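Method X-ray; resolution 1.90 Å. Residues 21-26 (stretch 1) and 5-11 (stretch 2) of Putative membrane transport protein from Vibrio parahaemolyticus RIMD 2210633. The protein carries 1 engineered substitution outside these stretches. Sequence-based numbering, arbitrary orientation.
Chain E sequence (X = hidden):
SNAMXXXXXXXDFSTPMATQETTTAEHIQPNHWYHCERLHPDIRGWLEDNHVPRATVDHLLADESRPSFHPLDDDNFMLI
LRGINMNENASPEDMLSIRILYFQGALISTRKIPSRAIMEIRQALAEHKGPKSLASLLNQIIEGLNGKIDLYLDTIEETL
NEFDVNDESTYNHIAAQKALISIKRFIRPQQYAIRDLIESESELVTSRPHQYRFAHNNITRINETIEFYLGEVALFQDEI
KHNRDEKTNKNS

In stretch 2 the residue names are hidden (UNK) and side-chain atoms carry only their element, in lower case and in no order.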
# COMPACT_ATOMS: atom_id res chain seq x y z
N GLU E 21 29.83 -20.27 -32.25
CA GLU E 21 31.07 -20.89 -31.81
C GLU E 21 30.79 -22.28 -31.25
O GLU E 21 29.62 -22.70 -31.17
CB GLU E 21 31.81 -20.00 -30.80
CG GLU E 21 32.11 -18.58 -31.32
CD GLU E 21 33.20 -18.56 -32.39
OE1 GLU E 21 33.20 -17.64 -33.26
OE2 GLU E 21 34.07 -19.46 -32.36
N THR E 22 31.86 -22.98 -30.88
CA THR E 22 31.77 -24.36 -30.43
C THR E 22 30.97 -24.52 -29.15
O THR E 22 31.00 -23.70 -28.23
CB THR E 22 33.16 -25.05 -30.27
OG1 THR E 22 32.96 -26.42 -29.90
CG2 THR E 22 34.00 -24.35 -29.21
N THR E 23 30.27 -25.64 -29.11
CA THR E 23 29.37 -25.97 -28.05
C THR E 23 30.11 -26.85 -27.02
O THR E 23 29.53 -27.33 -26.04
CB THR E 23 28.15 -26.63 -28.74
OG1 THR E 23 26.94 -25.94 -28.39
CG2 THR E 23 28.08 -28.09 -28.50
N THR E 24 31.41 -27.05 -27.25
CA THR E 24 32.26 -27.75 -26.28
C THR E 24 32.33 -26.99 -24.95
O THR E 24 32.48 -25.76 -24.94
CB THR E 24 33.69 -27.93 -26.81
OG1 THR E 24 33.65 -28.70 -28.01
CG2 THR E 24 34.58 -28.66 -25.78
N ALA E 25 32.22 -27.74 -23.85
CA ALA E 25 32.32 -27.22 -22.49
C ALA E 25 33.74 -26.71 -22.25
O ALA E 25 34.65 -27.48 -21.89
CB ALA E 25 31.96 -28.29 -21.48
N GLU E 26 33.93 -25.41 -22.48
CA GLU E 26 35.26 -24.81 -22.35
C GLU E 26 35.27 -23.75 -21.24
O GLU E 26 34.42 -23.76 -20.34
CB GLU E 26 35.70 -24.26 -23.72
CG GLU E 26 35.63 -25.31 -24.86
CD GLU E 26 36.38 -24.91 -26.14
OE1 GLU E 26 36.15 -23.78 -26.66
OE2 GLU E 26 37.18 -25.74 -26.64
N UNK E 5 24.36 -32.89 -25.34
CA UNK E 5 25.13 -32.05 -24.42
C UNK E 5 24.33 -30.99 -23.69
O UNK E 5 23.20 -30.70 -24.05
N UNK E 6 24.93 -30.40 -22.65
CA UNK E 6 24.25 -29.32 -21.91
C UNK E 6 24.18 -28.00 -22.69
O UNK E 6 23.23 -27.24 -22.53
c UNK E 6 27.36 -29.01 -20.50
c UNK E 6 24.84 -29.09 -20.50
c UNK E 6 26.14 -26.93 -20.46
c UNK E 6 28.57 -28.31 -20.50
c UNK E 6 28.57 -26.92 -20.48
c UNK E 6 27.34 -26.22 -20.46
c UNK E 6 26.14 -28.33 -20.49
N UNK E 7 25.17 -27.75 -23.54
CA UNK E 7 25.22 -26.45 -24.22
C UNK E 7 24.44 -26.49 -25.52
O UNK E 7 24.78 -27.24 -26.43
c UNK E 7 26.65 -25.94 -24.43
c UNK E 7 26.71 -24.38 -24.53
c UNK E 7 29.35 -24.28 -23.28
se UNK E 7 28.44 -23.77 -24.93
N UNK E 8 23.39 -25.68 -25.58
CA UNK E 8 22.53 -25.60 -26.77
C UNK E 8 23.21 -24.78 -27.88
O UNK E 8 23.34 -25.24 -29.03
c UNK E 8 19.40 -24.98 -24.56
c UNK E 8 20.55 -25.71 -25.22
c UNK E 8 20.24 -24.94 -27.63
c UNK E 8 21.16 -24.96 -26.42
N UNK E 9 23.62 -23.57 -27.55
CA UNK E 9 24.25 -22.68 -28.51
C UNK E 9 25.26 -21.78 -27.84
O UNK E 9 25.15 -21.48 -26.64
c UNK E 9 23.45 -21.69 -30.70
o UNK E 9 21.59 -22.53 -31.90
c UNK E 9 22.19 -21.52 -31.51
o UNK E 9 21.79 -20.36 -31.76
c UNK E 9 23.18 -21.86 -29.24
N UNK E 10 26.22 -21.32 -28.64
CA UNK E 10 27.28 -20.44 -28.17
C UNK E 10 27.53 -19.41 -29.27
O UNK E 10 27.78 -19.77 -30.42
c UNK E 10 29.77 -20.51 -27.52
n UNK E 10 31.32 -19.06 -26.96
c UNK E 10 29.97 -19.22 -27.15
c UNK E 10 28.52 -21.29 -27.85
c UNK E 10 31.93 -20.21 -27.21
n UNK E 10 31.01 -21.10 -27.56
N UNK E 11 27.43 -18.13 -28.89
CA UNK E 11 27.65 -17.02 -29.81
C UNK E 11 28.69 -16.07 -29.25
O UNK E 11 28.76 -15.86 -28.04
n UNK E 11 23.81 -18.38 -31.75
c UNK E 11 26.10 -16.21 -33.40
c UNK E 11 26.34 -16.26 -30.09
c UNK E 11 25.41 -16.99 -31.00
c UNK E 11 24.46 -17.89 -30.63
c UNK E 11 24.76 -17.28 -35.15
c UNK E 11 24.04 -18.00 -34.23
c UNK E 11 25.37 -16.93 -32.44
c UNK E 11 25.79 -16.39 -34.75
c UNK E 11 24.36 -17.82 -32.87
O HOH W 1 27.84 -29.14 -24.13
O HOH W 2 26.78 -22.86 -31.11

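Position 5 has backbone atoms and nothing beyond CA, so it is Gly5. It makes no contact with stretch 1. A CB built here would point toward that stretch and lie 5.0 Å from Thr23 CG2, with room to spare, so crowding from this side does not account for the bare backbone.

At position 6 one carbon leads to a ring of six carbons, without a hetero atom. The ring meets Ala25 at its edge, near its own plane. A six-carbon ring on a single methylene, lacking a hydroxyl, is Phe6. Its CE1 lies 3.5 Å from Ala25 CB, an apolar contact that suits a buried aromatic: although the CA-to-CB bond points sideways, the end of the side chain comes nearer to stretch 1.

Position 7 carries an unbranched chain of two carbons, a selenium and a terminal carbon. Its CA-to-CB bond points toward stretch 1, and the chain runs close to the backbone carbonyls of Thr22 and Thr24. The selenium identifies selenomethionine, listed in the sequence as methionine: Met7. With chi1 and chi2 both t the chain is extended as far as SE, 4.2 Å from Thr22 O; chi3 in m then turns CE, which lies 3.8 Å from Thr24 O. A long, flexible, unbranched side chain suits this buried place, filling space along a neighbouring backbone. Its own backbone is also engaged: Thr23 OG1 donates a hydrogen bond to Met7 O at 3.2 Å, while water 1 accepts from Met7 N and donates to Thr23 O, both at 3.1 Å.

Position 8 has four carbons, forked at the first, with one arm two carbons long. This is Ile8. Its CA-to-CB bond points away from stretch 1 and the apolar, branched chain takes no part in the contact; nothing here demands its shape.

Position 9 shows three carbons, the third bearing two oxygens, and its CA-to-CB bond points away. The carboxylate after two methylenes makes it Glu9. Both oxygens find hydrogen-bonding partners elsewhere in the structure, so the charge needs nothing from stretch 1.

Position 10 has one carbon and a five-membered ring of three carbons and two nitrogens. Its CA-to-CB bond points toward stretch 1; one ring nitrogen approaches the carbonyl of Thr22 and Glu21 CB covers one face. An imidazole means His10. ND1 donates to Thr22 O at 2.7 Å, nearly straight at 163°, while Glu21 CB sits 3.7 Å from the centroid of the His10 ring. A flat ring with a donor at its edge can use its edge and one face at once.

Position 11 has one carbon, then fused five- and six-membered rings of eight carbons and one nitrogen, and touches nothing on stretch 1: Trp11. Its CA-to-CB bond points away. The indole N-H suits it to the carboxylate it meets, NE1 donating to Glu9 OE1 at 2.8 Å.

The contact is thus built from a few directional bonds and close packing. Glu21 N donates to His10 O at 2.8 Å and 171°, and water 2 accepts from His10 N at 3.0 Å and donates to Glu21 O at 2.8 Å. Direct and water-mediated links therefore join the backbones at Glu21, while Met7 and Phe6 pack against the residues that follow.

Stretch 2 (5-11) GFMIEHW
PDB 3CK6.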